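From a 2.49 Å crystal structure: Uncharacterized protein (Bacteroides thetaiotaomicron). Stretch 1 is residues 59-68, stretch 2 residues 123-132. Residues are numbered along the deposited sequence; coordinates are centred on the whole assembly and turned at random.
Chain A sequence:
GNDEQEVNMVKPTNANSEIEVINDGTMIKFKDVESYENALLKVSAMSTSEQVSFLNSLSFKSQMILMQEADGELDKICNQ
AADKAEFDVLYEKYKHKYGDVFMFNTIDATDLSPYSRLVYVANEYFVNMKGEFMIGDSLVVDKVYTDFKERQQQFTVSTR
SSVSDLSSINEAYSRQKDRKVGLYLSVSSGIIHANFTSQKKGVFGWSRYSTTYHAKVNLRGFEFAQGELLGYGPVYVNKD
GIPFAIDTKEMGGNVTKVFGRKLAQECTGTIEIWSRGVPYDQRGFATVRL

Stretch 1 (59-68) SFKSQMILMQ
Stretch 2, residues 123-132: NEYFVNMKGE

The first turn of a helix is received here by carbonyl oxygens of a distant segment: the amides of Gln 63 and Met 64, which have no acceptor within their own helix, donate to stretch 2. Gln 63 N lies 3.2 Å from Val 127 O with an N-H...O angle of 157°, and Met 64 N lies 3.1 Å from Glu 124 O at 141°. Gln 63 N is also 3.5 Å from Glu 124 O, but the angle is too poor for a bond. Ser 62 occupies the N-cap position (phi/psi -100/173), yet its side chain makes no capping bond; with chi1 at 46° (p), its OG donates to Tyr 125 O at 3.1 Å. Ser 62 CA adds a CA-H...O contact of 3.4 Å to Val 127 O.

The register agrees with these bonds. The CA atoms of Ser 62 and Asn 128 are 4.9 Å apart, those of Met 64 and Glu 124 5.1 Å, so one chain ascends in number as the other descends. Stretch 1 approaches in extended form (Phe 60 -125/122, Lys 61 -92/110) before the helix begins at Gln 63. Stretch 2 leaves a 3-10 segment at Tyr 125, passes through Val 127 (-63/146), and enters a type I turn from Asn 128 to Gly 131, closed by Gly 131 N to Asn 128 O at 3.2 Å. Asn 128 OD1 braces this turn, accepting from Lys 130 N at 2.9 Å and Glu 132 N at 3.0 Å.

Gln 63 (chi1 -90°, chi2 -171°) reaches the turn: its NE2 donates to Asn 128 O at 3.0 Å, 147°, so that oxygen accepts twice. Gln 63 NE2 is also 3.6 Å from Gly 131 CA, where phi is positive (72°).

Van der Waals contacts accompany the hydrogen bonds. CB of Met 129 points away, but the m, m rotamer with chi3 106° brings the end of the side chain back, placing CE 3.3 Å from Ser 62 C and SE in apolar contact with Leu 66 CD2 at 3.7 Å. Phe 60 (chi1 -179°) sets CE2 3.3 Å from Phe 126 O, while Asn 128 CB meets the ring edge, 3.9 Å from Phe 60 CZ. Selenomethionine Met 64 (chi1 -168°) puts CG in apolar contact with Tyr 125 CD1 at 3.8 Å, and its SE stands 5.2 Å from that ring's centroid, 81° off the normal, hence at the edge.

Glu 124 (chi1 66°, chi2 154°) brings CD within 3.6 Å of Met 64 CG. A water donates to Glu 124 OE1 at 2.6 Å and, weakly, to Gln 63 O at 3.4 Å.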

# COMPACT_ATOMS: atom_id res chain seq x y z
N SER A 59 -2.89 -15.79 41.08
CA SER A 59 -4.06 -14.95 41.42
C SER A 59 -3.78 -13.45 41.07
O SER A 59 -4.10 -12.53 41.84
CB SER A 59 -4.45 -15.13 42.88
OG SER A 59 -4.87 -16.46 43.14
N PHE A 60 -3.16 -13.24 39.89
CA PHE A 60 -2.78 -11.92 39.40
C PHE A 60 -3.37 -11.67 38.00
O PHE A 60 -3.11 -12.44 37.07
CB PHE A 60 -1.24 -11.78 39.40
CG PHE A 60 -0.75 -10.43 38.92
CD1 PHE A 60 -0.90 -9.30 39.72
CD2 PHE A 60 -0.21 -10.27 37.65
CE1 PHE A 60 -0.50 -8.04 39.26
CE2 PHE A 60 0.19 -9.01 37.20
CZ PHE A 60 0.05 -7.91 38.00
N LYS A 61 -4.16 -10.58 37.86
CA LYS A 61 -4.72 -10.15 36.58
C LYS A 61 -3.74 -9.15 35.97
O LYS A 61 -3.52 -8.07 36.52
CB LYS A 61 -6.14 -9.56 36.73
CG LYS A 61 -6.78 -9.12 35.41
CD LYS A 61 -8.29 -9.32 35.43
CE LYS A 61 -9.00 -8.50 34.39
NZ LYS A 61 -9.17 -7.09 34.81
N SER A 62 -3.08 -9.56 34.89
CA SER A 62 -2.14 -8.68 34.21
C SER A 62 -2.82 -8.09 32.99
O SER A 62 -3.96 -8.48 32.67
CB SER A 62 -0.87 -9.43 33.82
OG SER A 62 -1.13 -10.69 33.22
N GLN A 63 -2.14 -7.14 32.32
CA GLN A 63 -2.62 -6.48 31.12
C GLN A 63 -2.91 -7.50 30.03
O GLN A 63 -3.84 -7.28 29.24
CB GLN A 63 -1.63 -5.45 30.64
CG GLN A 63 -1.93 -4.12 31.26
CD GLN A 63 -1.12 -3.02 30.67
OE1 GLN A 63 -0.76 -3.04 29.48
NE2 GLN A 63 -0.88 -2.01 31.49
N MSE A 64 -2.17 -8.63 30.03
CA MSE A 64 -2.40 -9.72 29.10
C MSE A 64 -3.81 -10.33 29.30
O MSE A 64 -4.51 -10.53 28.31
CB MSE A 64 -1.32 -10.79 29.24
CG MSE A 64 -1.35 -11.79 28.10
SE MSE A 64 -1.85 -13.62 28.58
CE MSE A 64 -3.41 -13.46 29.30
N ILE A 65 -4.23 -10.61 30.57
CA ILE A 65 -5.55 -11.19 30.89
C ILE A 65 -6.65 -10.21 30.45
O ILE A 65 -7.65 -10.64 29.88
CB ILE A 65 -5.69 -11.61 32.40
CG1 ILE A 65 -4.55 -12.57 32.87
CG2 ILE A 65 -7.10 -12.13 32.75
CD1 ILE A 65 -4.56 -14.07 32.34
N LEU A 66 -6.42 -8.90 30.67
CA LEU A 66 -7.34 -7.86 30.23
C LEU A 66 -7.46 -7.84 28.70
O LEU A 66 -8.56 -7.64 28.21
CB LEU A 66 -6.89 -6.48 30.76
CG LEU A 66 -7.93 -5.37 30.69
CD1 LEU A 66 -9.08 -5.64 31.65
CD2 LEU A 66 -7.28 -4.03 30.97
N MSE A 67 -6.36 -8.05 27.95
CA MSE A 67 -6.33 -8.10 26.48
C MSE A 67 -7.13 -9.30 25.98
O MSE A 67 -7.90 -9.17 25.03
CB MSE A 67 -4.88 -8.14 25.95
CG MSE A 67 -4.76 -7.98 24.43
SE MSE A 67 -5.48 -6.31 23.74
CE MSE A 67 -3.86 -5.20 23.80
N GLN A 68 -6.99 -10.46 26.65
CA GLN A 68 -7.80 -11.65 26.34
C GLN A 68 -9.30 -11.28 26.45
O GLN A 68 -10.07 -11.53 25.53
CB GLN A 68 -7.48 -12.81 27.31
CG GLN A 68 -6.12 -13.43 27.16
CD GLN A 68 -6.09 -14.55 26.15
OE1 GLN A 68 -5.46 -14.43 25.09
NE2 GLN A 68 -6.73 -15.69 26.47
N ASN A 123 6.23 -7.54 28.21
CA ASN A 123 6.02 -7.16 29.61
C ASN A 123 4.53 -7.19 30.02
O ASN A 123 4.24 -7.14 31.22
CB ASN A 123 6.62 -5.80 29.89
CG ASN A 123 8.09 -5.86 30.13
OD1 ASN A 123 8.62 -6.88 30.52
ND2 ASN A 123 8.81 -4.76 29.93
N GLU A 124 3.60 -7.31 29.04
CA GLU A 124 2.14 -7.39 29.23
C GLU A 124 1.77 -8.53 30.20
O GLU A 124 0.78 -8.42 30.93
CB GLU A 124 1.41 -7.57 27.88
CG GLU A 124 1.67 -8.88 27.14
CD GLU A 124 0.58 -9.36 26.21
OE1 GLU A 124 -0.52 -8.75 26.20
OE2 GLU A 124 0.80 -10.37 25.50
N TYR A 125 2.58 -9.60 30.24
CA TYR A 125 2.39 -10.74 31.13
C TYR A 125 2.53 -10.35 32.60
O TYR A 125 1.93 -10.99 33.45
CB TYR A 125 3.42 -11.84 30.82
CG TYR A 125 3.34 -12.37 29.40
CD1 TYR A 125 2.20 -13.00 28.93
CD2 TYR A 125 4.44 -12.30 28.55
CE1 TYR A 125 2.11 -13.44 27.61
CE2 TYR A 125 4.38 -12.77 27.24
CZ TYR A 125 3.21 -13.34 26.78
OH TYR A 125 3.13 -13.80 25.49
N PHE A 126 3.36 -9.34 32.92
CA PHE A 126 3.61 -9.04 34.32
C PHE A 126 3.13 -7.65 34.77
O PHE A 126 2.86 -7.51 35.96
CB PHE A 126 5.10 -9.21 34.63
CG PHE A 126 5.75 -10.51 34.19
CD1 PHE A 126 5.27 -11.74 34.63
CD2 PHE A 126 6.88 -10.50 33.38
CE1 PHE A 126 5.89 -12.94 34.24
CE2 PHE A 126 7.50 -11.70 33.01
CZ PHE A 126 7.00 -12.91 33.43
N VAL A 127 3.00 -6.65 33.85
CA VAL A 127 2.50 -5.31 34.21
C VAL A 127 1.06 -5.39 34.72
O VAL A 127 0.27 -6.22 34.25
CB VAL A 127 2.61 -4.22 33.11
CG1 VAL A 127 4.05 -3.77 32.88
CG2 VAL A 127 1.93 -4.64 31.80
N ASN A 128 0.72 -4.53 35.69
CA ASN A 128 -0.61 -4.46 36.25
C ASN A 128 -1.45 -3.46 35.43
O ASN A 128 -1.09 -3.10 34.30
CB ASN A 128 -0.57 -4.09 37.75
CG ASN A 128 0.05 -2.75 38.11
OD1 ASN A 128 0.25 -1.85 37.28
ND2 ASN A 128 0.34 -2.58 39.38
N MSE A 129 -2.55 -2.98 36.03
CA MSE A 129 -3.48 -2.08 35.37
C MSE A 129 -2.93 -0.65 35.17
O MSE A 129 -3.52 0.11 34.38
CB MSE A 129 -4.82 -2.07 36.13
CG MSE A 129 -5.52 -3.45 36.10
SE MSE A 129 -5.65 -4.25 34.30
CE MSE A 129 -4.38 -5.59 34.37
N LYS A 130 -1.78 -0.29 35.83
CA LYS A 130 -1.11 1.01 35.71
C LYS A 130 0.22 0.89 34.91
O LYS A 130 0.98 1.85 34.82
CB LYS A 130 -0.84 1.63 37.09
CG LYS A 130 -2.10 2.02 37.87
CD LYS A 130 -1.78 2.59 39.26
CE LYS A 130 -1.82 4.10 39.29
NZ LYS A 130 -1.52 4.65 40.64
N GLY A 131 0.48 -0.31 34.38
CA GLY A 131 1.69 -0.62 33.62
C GLY A 131 2.90 -0.70 34.50
O GLY A 131 3.99 -0.27 34.10
N GLU A 132 2.73 -1.28 35.71
CA GLU A 132 3.78 -1.42 36.69
C GLU A 132 4.08 -2.84 37.10
O GLU A 132 3.19 -3.71 37.16
CB GLU A 132 3.41 -0.66 37.97
CG GLU A 132 3.37 0.84 37.81
CD GLU A 132 2.68 1.59 38.92
OE1 GLU A 132 2.04 0.95 39.78
OE2 GLU A 132 2.75 2.84 38.90
O HOH W 1 -1.68 -6.52 26.74